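Local coordinates for ethanolamine utilization protein EutS (Streptococcus intermedius SK54 = ATCC 27335, PDB 6XPJ) that forms homohexamers and probably serves as a minor shell protein, with a circularly permuted BMC domain, of the choline-degrading bacterial microcompartment, where it may confer heterogeneity and flexibility, at residues I60-A65 against I71-V76; V83-D88 against E93-D98; D98-F103 against F109-L114. The protein carries 1 engineered substitution. All coordinates share one frame; numbering follows the deposited sequence. Where two conformers were deposited one is given.

Contact 1: residues I60-A65 against I71-V76; sequences IAADIA and IDICFV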
loop_
_atom_site.group_PDB
_atom_site.type_symbol
_atom_site.label_atom_id
_atom_site.label_comp_id
_atom_site.label_asym_id
_atom_site.label_seq_id
_atom_site.Cartn_x
_atom_site.Cartn_y
_atom_site.Cartn_z
ATOM N N ILE C 60 7.897 -16.699 -11.461
ATOM C CA ILE C 60 9.088 -17.023 -12.271
ATOM C C ILE C 60 10.140 -17.636 -11.350
ATOM O O ILE C 60 10.752 -18.652 -11.702
ATOM C CB ILE C 60 9.626 -15.745 -12.942
ATOM C CG1 ILE C 60 8.601 -15.121 -13.867
ATOM C CG2 ILE C 60 10.931 -16.036 -13.658
ATOM C CD1 ILE C 60 8.992 -13.727 -14.351
ATOM N N ALA C 61 10.353 -17.048 -10.179
ATOM C CA ALA C 61 11.352 -17.534 -9.200
ATOM C C ALA C 61 10.944 -18.903 -8.683
ATOM O O ALA C 61 11.809 -19.776 -8.589
ATOM C CB ALA C 61 11.546 -16.561 -8.073
ATOM N N ALA C 62 9.662 -19.145 -8.449
ATOM C CA ALA C 62 9.180 -20.454 -7.961
ATOM C C ALA C 62 9.452 -21.518 -9.018
ATOM O O ALA C 62 9.919 -22.628 -8.676
ATOM C CB ALA C 62 7.715 -20.389 -7.641
ATOM N N ASP C 63 9.206 -21.183 -10.274
ATOM C CA ASP C 63 9.443 -22.140 -11.381
ATOM C C ASP C 63 10.926 -22.512 -11.454
ATOM O O ASP C 63 11.278 -23.724 -11.618
ATOM C CB ASP C 63 8.942 -21.550 -12.690
ATOM C CG ASP C 63 9.167 -22.486 -13.853
ATOM O OD1 ASP C 63 8.341 -23.411 -13.992
ATOM O OD2 ASP C 63 10.115 -22.272 -14.596
ATOM N N ILE C 64 11.813 -21.526 -11.402
ATOM C CA ILE C 64 13.272 -21.792 -11.434
ATOM C C ILE C 64 13.635 -22.651 -10.233
ATOM O O ILE C 64 14.405 -23.628 -10.406
ATOM C CB ILE C 64 14.048 -20.477 -11.485
ATOM C CG1 ILE C 64 13.815 -19.757 -12.800
ATOM C CG2 ILE C 64 15.548 -20.697 -11.220
ATOM C CD1 ILE C 64 14.223 -18.335 -12.753
ATOM N N ALA C 65 13.171 -22.300 -9.037
ATOM C CA ALA C 65 13.534 -23.027 -7.802
ATOM C C ALA C 65 13.184 -24.498 -7.958
ATOM O O ALA C 65 14.066 -25.335 -7.718
ATOM C CB ALA C 65 12.880 -22.431 -6.584
ATOM N N ILE C 71 13.134 -29.559 -4.307
ATOM C CA ILE C 71 12.587 -28.697 -3.234
ATOM C C ILE C 71 11.066 -28.845 -3.284
ATOM O O ILE C 71 10.507 -29.304 -4.310
ATOM C CB ILE C 71 13.093 -27.237 -3.345
ATOM C CG1 ILE C 71 12.757 -26.590 -4.688
ATOM C CG2 ILE C 71 14.593 -27.139 -3.032
ATOM C CD1 ILE C 71 11.479 -25.826 -4.705
ATOM N N ASP C 72 10.419 -28.493 -2.183
ATOM C CA ASP C 72 8.950 -28.407 -2.070
ATOM C C ASP C 72 8.613 -26.923 -1.927
ATOM O O ASP C 72 9.098 -26.307 -0.977
ATOM C CB ASP C 72 8.476 -29.203 -0.858
ATOM C CG ASP C 72 8.718 -30.697 -0.978
ATOM O OD1 ASP C 72 8.493 -31.232 -2.063
ATOM O OD2 ASP C 72 9.117 -31.301 0.028
ATOM N N ILE C 73 7.796 -26.399 -2.830
ATOM C CA ILE C 73 7.327 -24.995 -2.750
ATOM C C ILE C 73 6.361 -24.895 -1.568
ATOM O O ILE C 73 5.376 -25.668 -1.513
ATOM C CB ILE C 73 6.699 -24.524 -4.070
ATOM C CG1 ILE C 73 7.694 -24.554 -5.232
ATOM C CG2 ILE C 73 6.098 -23.137 -3.874
ATOM C CD1 ILE C 73 8.708 -23.440 -5.205
ATOM N N CYS C 74 6.603 -23.949 -0.670
ATOM C CA CYS C 74 5.730 -23.681 0.504
ATOM C C CYS C 74 4.627 -22.726 0.036
ATOM O O CYS C 74 3.432 -23.023 0.208
ATOM C CB CYS C 74 6.494 -23.080 1.678
ATOM S SG CYS C 74 7.931 -24.038 2.228
ATOM N N PHE C 75 5.002 -21.604 -0.573
ATOM C CA PHE C 75 4.011 -20.712 -1.204
ATOM C C PHE C 75 4.705 -19.858 -2.258
ATOM O O PHE C 75 5.925 -19.661 -2.236
ATOM C CB PHE C 75 3.285 -19.880 -0.144
ATOM C CG PHE C 75 4.189 -18.899 0.544
ATOM C CD1 PHE C 75 4.568 -17.730 -0.087
ATOM C CD2 PHE C 75 4.659 -19.137 1.828
ATOM C CE1 PHE C 75 5.440 -16.842 0.524
ATOM C CE2 PHE C 75 5.505 -18.239 2.446
ATOM C CZ PHE C 75 5.898 -17.091 1.787
ATOM N N VAL C 76 3.876 -19.381 -3.169
ATOM C CA VAL C 76 4.212 -18.430 -4.259
ATOM C C VAL C 76 3.229 -17.298 -4.089
ATOM O O VAL C 76 2.021 -17.533 -4.243
ATOM C CB VAL C 76 4.056 -19.051 -5.650
ATOM C CG1 VAL C 76 4.512 -18.057 -6.715
ATOM C CG2 VAL C 76 4.817 -20.355 -5.755
#
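Ala-62 presents its methyl to two branched side chains of the strand at once. Its CB lies 3.5 Å from CG2 of Val-76, a tight carbon contact, and 4.0 Å from CD1 of Ile-73, so one methyl meets both strand residues. CG2 of Val-76 is brought there because CG1 stands anti to the backbone N (chi1 -176°), which sets CG2 beside that N. Ile-73 reaches over with the end of its longer branch, and its CD1 also touches the carbonyl O of Ala-62 at 3.8 Å. One helical turn on, Ala-65 meets Ile-71 differently, mainly through its carbonyl: CG1 of Ile-71 packs on the carbonyl O of Ala-65 at 3.5 Å, while CD1 of Ile-71 comes to 4.1 Å from CB of Ala-65. Alanine suits both helix positions because a single methyl lets the backbone come close, and beta-branched residues suit an extended strand. No hydrogen bond joins the two segments. On the strand, Cys-74 and Phe-75 both face Met-84 in a classic beta bulge. After helix 58-68 the chain turns back, so that strand 72-77, outermost in this chain's sheet, packs on it, a helix-on-sheet arrangement belonging to the alpha/beta BMC domain.

Contact 2: residues V83-D88 against E93-D98; sequences VMFSGD and ETSLED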
loop_
_atom_site.group_PDB
_atom_site.type_symbol
_atom_site.label_atom_id
_atom_site.label_comp_id
_atom_site.label_asym_id
_atom_site.label_seq_id
_atom_site.Cartn_x
_atom_site.Cartn_y
_atom_site.Cartn_z
ATOM N N VAL C 83 8.490 -15.805 -2.245
ATOM C CA VAL C 83 8.499 -17.267 -2.436
ATOM C C VAL C 83 9.205 -17.866 -1.239
ATOM O O VAL C 83 10.211 -17.334 -0.798
ATOM C CB VAL C 83 9.175 -17.681 -3.743
ATOM C CG1 VAL C 83 9.139 -19.190 -3.876
ATOM C CG2 VAL C 83 8.540 -17.000 -4.941
ATOM N N MET C 84 8.653 -18.954 -0.735
ATOM C CA MET C 84 9.335 -19.786 0.270
ATOM C C MET C 84 9.262 -21.244 -0.165
ATOM O O MET C 84 8.240 -21.683 -0.735
ATOM C CB MET C 84 8.754 -19.564 1.665
ATOM C CG MET C 84 9.111 -18.166 2.217
ATOM S SD MET C 84 8.720 -17.906 3.972
ATOM C CE MET C 84 8.539 -16.126 4.040
ATOM N N PHE C 85 10.323 -21.986 0.093
ATOM C CA PHE C 85 10.379 -23.413 -0.274
ATOM C C PHE C 85 11.256 -24.126 0.741
ATOM O O PHE C 85 11.967 -23.485 1.519
ATOM C CB PHE C 85 10.849 -23.571 -1.721
ATOM C CG PHE C 85 12.121 -22.857 -2.095
ATOM C CD1 PHE C 85 13.350 -23.443 -1.882
ATOM C CD2 PHE C 85 12.075 -21.615 -2.741
ATOM C CE1 PHE C 85 14.513 -22.792 -2.233
ATOM C CE2 PHE C 85 13.249 -20.972 -3.100
ATOM C CZ PHE C 85 14.466 -21.568 -2.849
ATOM N N SER C 86 11.176 -25.449 0.733
ATOM C CA SER C 86 11.889 -26.274 1.723
ATOM C C SER C 86 12.623 -27.403 1.013
ATOM O O SER C 86 12.252 -27.762 -0.088
ATOM C CB SER C 86 10.891 -26.813 2.730
ATOM O OG SER C 86 9.998 -27.655 2.039
ATOM N N GLY C 87 13.626 -27.946 1.675
ATOM C CA GLY C 87 14.358 -29.113 1.177
ATOM C C GLY C 87 15.624 -29.273 1.962
ATOM O O GLY C 87 15.842 -28.525 2.917
ATOM N N ASP C 88 16.462 -30.227 1.582
ATOM C CA ASP C 88 17.782 -30.332 2.241
ATOM C C ASP C 88 18.592 -29.060 1.941
ATOM O O ASP C 88 18.307 -28.365 0.921
ATOM C CB ASP C 88 18.509 -31.587 1.786
ATOM C CG ASP C 88 18.850 -31.505 0.319
ATOM O OD1 ASP C 88 17.995 -31.865 -0.498
ATOM O OD2 ASP C 88 19.949 -31.020 0.006
ATOM N N GLU C 93 19.966 -24.231 -1.264
ATOM C CA GLU C 93 21.003 -23.296 -1.769
ATOM C C GLU C 93 21.069 -23.331 -3.303
ATOM O O GLU C 93 21.237 -22.251 -3.935
ATOM C CB GLU C 93 22.359 -23.609 -1.159
ATOM C CG GLU C 93 22.403 -23.354 0.311
ATOM C CD GLU C 93 23.771 -23.484 0.951
ATOM O OE1 GLU C 93 23.871 -23.151 2.137
ATOM O OE2 GLU C 93 24.716 -23.901 0.259
ATOM N N THR C 94 21.039 -24.521 -3.933
ATOM C CA THR C 94 21.097 -24.651 -5.404
ATOM C C THR C 94 19.956 -23.842 -6.014
ATOM O O THR C 94 20.182 -23.084 -6.964
ATOM C CB THR C 94 21.044 -26.115 -5.856
ATOM O OG1 THR C 94 22.257 -26.696 -5.369
ATOM C CG2 THR C 94 20.917 -26.267 -7.357
ATOM N N SER C 95 18.745 -23.988 -5.473
ATOM C CA SER C 95 17.561 -23.283 -6.007
ATOM C C SER C 95 17.744 -21.764 -5.855
ATOM O O SER C 95 17.422 -21.028 -6.776
ATOM C CB SER C 95 16.297 -23.754 -5.347
ATOM O OG SER C 95 15.999 -25.101 -5.741
ATOM N N LEU C 96 18.224 -21.303 -4.698
ATOM C CA LEU C 96 18.434 -19.853 -4.489
ATOM C C LEU C 96 19.483 -19.349 -5.475
ATOM O O LEU C 96 19.299 -18.280 -6.047
ATOM C CB LEU C 96 18.873 -19.633 -3.050
ATOM C CG LEU C 96 17.789 -19.824 -2.002
ATOM C CD1 LEU C 96 18.395 -19.763 -0.624
ATOM C CD2 LEU C 96 16.694 -18.770 -2.151
ATOM N N GLU C 97 20.584 -20.064 -5.632
ATOM C CA GLU C 97 21.653 -19.673 -6.581
ATOM C C GLU C 97 21.076 -19.591 -7.995
ATOM O O GLU C 97 21.387 -18.628 -8.725
ATOM C CB GLU C 97 22.744 -20.727 -6.569
ATOM C CG GLU C 97 23.593 -20.727 -5.323
ATOM C CD GLU C 97 24.384 -22.004 -5.139
ATOM O OE1 GLU C 97 25.237 -22.012 -4.239
ATOM O OE2 GLU C 97 24.152 -22.987 -5.880
ATOM N N ASP C 98 20.260 -20.565 -8.388
ATOM C CA ASP C 98 19.736 -20.586 -9.772
ATOM C C ASP C 98 18.794 -19.405 -9.970
ATOM O O ASP C 98 18.814 -18.773 -11.045
ATOM C CB ASP C 98 19.114 -21.939 -10.097
ATOM C CG ASP C 98 20.180 -23.011 -10.336
ATOM O OD1 ASP C 98 21.365 -22.761 -10.059
ATOM O OD2 ASP C 98 19.821 -24.051 -10.899
#
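The ring of Phe-85 projects from the strand toward helix 89-105, where CB of Ser-95 and CD2 of Leu-96 both meet its outer end obliquely, while CG1 of Val-83, two residues back on the same strand, lies in the ring plane at an edge. This is helix-on-sheet packing in the BMC domain: strand 82-87 leads through a short connection into helix 89-105, which folds back over the sheet. CZ of Phe-85 sits 3.6 Å from CD2 of Leu-96 and 3.8 Å from CB of Ser-95. The two side chains of Phe-85 and Leu-96 run slantwise to each other, so a branch tip of the leucine rests against the end of the ring. With chi1 at 52°, CG of Phe-85 lies between the backbone N and the carbonyl carbon, and the ring stands out from the sheet. Phenylalanine fits because its long, flat side chain spans a strand-helix gap whose closest CA atoms, those of Phe-85 and Ser-95, are 9.2 Å apart. Ala-65, Ile-71, Ile-73 and Val-50 also pack around the ring. At the start of the helix Asp-88 is the N-cap, its side chain capping a backbone N of the helix, and its OD1 also bonds to Ser-91 OG. Ser-95 is small enough to let the helix come near, and its buried hydroxyl bonds to the carbonyl O of Ala-65, tying this helix to helix 58-68. On its carbon side, CB of Ser-95 lies 3.7 Å from CE1 of Phe-85.

Contact 3: residues D98-F103 against F109-L114; sequences DILEYF and FSTVPL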
loop_
_atom_site.group_PDB
_atom_site.type_symbol
_atom_site.label_atom_id
_atom_site.label_comp_id
_atom_site.label_asym_id
_atom_site.label_seq_id
_atom_site.Cartn_x
_atom_site.Cartn_y
_atom_site.Cartn_z
ATOM N N ASP C 98 20.260 -20.565 -8.388
ATOM C CA ASP C 98 19.736 -20.586 -9.772
ATOM C C ASP C 98 18.794 -19.405 -9.970
ATOM O O ASP C 98 18.814 -18.773 -11.045
ATOM C CB ASP C 98 19.114 -21.939 -10.097
ATOM C CG ASP C 98 20.180 -23.011 -10.336
ATOM O OD1 ASP C 98 21.365 -22.761 -10.059
ATOM O OD2 ASP C 98 19.821 -24.051 -10.899
ATOM N N ILE C 99 17.979 -19.075 -8.974
ATOM C CA ILE C 99 17.129 -17.857 -9.040
ATOM C C ILE C 99 18.015 -16.620 -9.219
ATOM O O ILE C 99 17.724 -15.827 -10.109
ATOM C CB ILE C 99 16.232 -17.716 -7.795
ATOM C CG1 ILE C 99 15.157 -18.807 -7.752
ATOM C CG2 ILE C 99 15.610 -16.341 -7.717
ATOM C CD1 ILE C 99 14.491 -18.941 -6.419
ATOM N N LEU C 100 19.022 -16.420 -8.377
ATOM C CA LEU C 100 19.870 -15.208 -8.447
ATOM C C LEU C 100 20.562 -15.128 -9.797
ATOM O O LEU C 100 20.579 -14.046 -10.384
ATOM C CB LEU C 100 20.861 -15.215 -7.287
ATOM C CG LEU C 100 20.256 -14.966 -5.907
ATOM C CD1 LEU C 100 21.276 -15.257 -4.818
ATOM C CD2 LEU C 100 19.703 -13.562 -5.771
ATOM N N GLU C 101 21.098 -16.244 -10.289
ATOM C CA GLU C 101 21.866 -16.205 -11.545
ATOM C C GLU C 101 20.916 -15.858 -12.706
ATOM O O GLU C 101 21.302 -15.070 -13.566
ATOM C CB GLU C 101 22.555 -17.539 -11.791
ATOM C CG GLU C 101 23.723 -17.779 -10.860
ATOM C CD GLU C 101 24.345 -19.151 -10.952
ATOM O OE1 GLU C 101 24.120 -19.872 -11.964
ATOM O OE2 GLU C 101 25.037 -19.538 -9.971
ATOM N N TYR C 102 19.725 -16.445 -12.739
ATOM C CA TYR C 102 18.775 -16.172 -13.838
ATOM C C TYR C 102 18.386 -14.688 -13.783
ATOM O O TYR C 102 18.407 -13.986 -14.798
ATOM C CB TYR C 102 17.529 -17.056 -13.754
ATOM C CG TYR C 102 16.525 -16.663 -14.808
ATOM C CD1 TYR C 102 16.666 -17.073 -16.119
ATOM C CD2 TYR C 102 15.487 -15.793 -14.513
ATOM C CE1 TYR C 102 15.784 -16.660 -17.106
ATOM C CE2 TYR C 102 14.617 -15.360 -15.490
ATOM C CZ TYR C 102 14.774 -15.774 -16.796
ATOM O OH TYR C 102 13.879 -15.357 -17.742
ATOM N N PHE C 103 17.965 -14.204 -12.610
ATOM C CA PHE C 103 17.505 -12.810 -12.492
ATOM C C PHE C 103 18.630 -11.837 -12.809
ATOM O O PHE C 103 18.386 -10.804 -13.495
ATOM C CB PHE C 103 16.857 -12.542 -11.131
ATOM C CG PHE C 103 15.411 -12.966 -11.074
ATOM C CD1 PHE C 103 15.020 -14.282 -11.007
ATOM C CD2 PHE C 103 14.423 -12.009 -11.043
ATOM C CE1 PHE C 103 13.691 -14.662 -10.953
ATOM C CE2 PHE C 103 13.091 -12.376 -10.993
ATOM C CZ PHE C 103 12.721 -13.700 -10.957
ATOM N N PHE C 109 18.289 -7.831 -13.548
ATOM C CA PHE C 109 17.771 -7.255 -12.297
ATOM C C PHE C 109 18.905 -7.010 -11.304
ATOM O O PHE C 109 19.931 -7.708 -11.364
ATOM C CB PHE C 109 16.760 -8.214 -11.686
ATOM C CG PHE C 109 15.370 -8.149 -12.264
ATOM C CD1 PHE C 109 15.130 -7.882 -13.613
ATOM C CD2 PHE C 109 14.292 -8.384 -11.421
ATOM C CE1 PHE C 109 13.829 -7.835 -14.104
ATOM C CE2 PHE C 109 13.007 -8.397 -11.935
ATOM C CZ PHE C 109 12.780 -8.106 -13.259
ATOM N N SER C 110 18.710 -6.052 -10.402
ATOM C CA SER C 110 19.599 -5.892 -9.229
ATOM C C SER C 110 19.363 -7.086 -8.300
ATOM O O SER C 110 18.208 -7.500 -8.136
ATOM C CB SER C 110 19.373 -4.577 -8.540
ATOM O OG SER C 110 19.537 -3.507 -9.457
ATOM N N THR C 111 20.437 -7.672 -7.781
ATOM C CA THR C 111 20.299 -8.853 -6.903
ATOM C C THR C 111 21.248 -8.713 -5.733
ATOM O O THR C 111 22.424 -8.341 -5.901
ATOM C CB THR C 111 20.556 -10.177 -7.647
ATOM O OG1 THR C 111 21.879 -10.159 -8.193
ATOM C CG2 THR C 111 19.602 -10.395 -8.793
ATOM N N VAL C 112 20.783 -9.183 -4.606
ATOM C CA VAL C 112 21.598 -9.339 -3.386
ATOM C C VAL C 112 22.357 -10.663 -3.444
ATOM O O VAL C 112 22.003 -11.580 -4.184
ATOM C CB VAL C 112 20.691 -9.296 -2.149
ATOM C CG1 VAL C 112 20.131 -7.904 -1.958
ATOM C CG2 VAL C 112 19.607 -10.368 -2.204
ATOM N N PRO C 113 23.365 -10.833 -2.576
ATOM C CA PRO C 113 23.981 -12.134 -2.418
ATOM C C PRO C 113 23.038 -13.123 -1.739
ATOM O O PRO C 113 22.045 -12.764 -1.113
ATOM C CB PRO C 113 25.189 -11.889 -1.513
ATOM C CG PRO C 113 25.320 -10.418 -1.396
ATOM C CD PRO C 113 23.956 -9.824 -1.686
ATOM N N LEU C 114 23.424 -14.379 -1.826
ATOM C CA LEU C 114 22.817 -15.464 -1.050
ATOM C C LEU C 114 23.225 -15.308 0.417
ATOM O O LEU C 114 24.420 -15.204 0.736
ATOM C CB LEU C 114 23.287 -16.789 -1.623
ATOM C CG LEU C 114 22.476 -18.000 -1.206
ATOM C CD1 LEU C 114 22.588 -19.076 -2.284
ATOM C CD2 LEU C 114 22.968 -18.506 0.104
#
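The carbonyl O of Phe-103 accepts a hydrogen bond from the backbone N of Phe-109 at 3.0 Å, with an N-H...O angle of 154° and the donor tilted 30° out of the carbonyl plane. This bond fastens the chain near the end of helix 89-105 to the residue just before the last strand, and it brings the side chains of the same two residues together. Their rings form an offset edge-to-face pair, with planes at 76° and centroids 5.5 Å apart: the edge of Phe-103 is turned toward the face of Phe-109. The closest carbons are CD2 of Phe-103 and CD2 of Phe-109, 3.6 Å apart. Both rings are buried, a place that suits large apolar side chains; Thr-57 touches each.

A turn earlier in the helix, Leu-100 reaches across to the strand with its two branch ends. CD2 lies 3.4 Å from the carbonyl O of Val-112 and 4.0 Å from CB of Thr-111, while CD1 packs on the backbone N of Leu-114 at 3.8 Å and on its CB at 4.1 Å. A forked apolar side chain is thus able to cover several residues of the strand. Thr-111 holds its OG1 between the backbone N and the carbonyl carbon, which turns CG2 toward CB of Phe-103. Beyond the contact, Ser-110 and Val-112 pair by backbone bonds with strand 11-28. The C-terminal strand, following helix 89-105, packs back against it, as part of the circularly permuted BMC fold.

Overall arrangement
From the N terminus, strands 11-28 and 46-53 come before any of the three contacts. Contact 1 then closes the short loop from helix 58-68 to strand 72-77. The chain passes on to the neighbouring strand 82-87, and contact 2 closes the connection from there to helix 89-105. Contact 3 closes the last turn, from that helix to strand 110-116. The three lie in series, none nesting or crossing, although contacts 2 and 3 meet at Asp-98 on one helix. Between contacts 1 and 3, Ile-64 packs on Tyr-102, joining helices 58-68 and 89-105. Together the contacts bind these two helices to one mixed sheet, at strand 82-87 and at 72-77 and 110-116, the strands outermost within this chain.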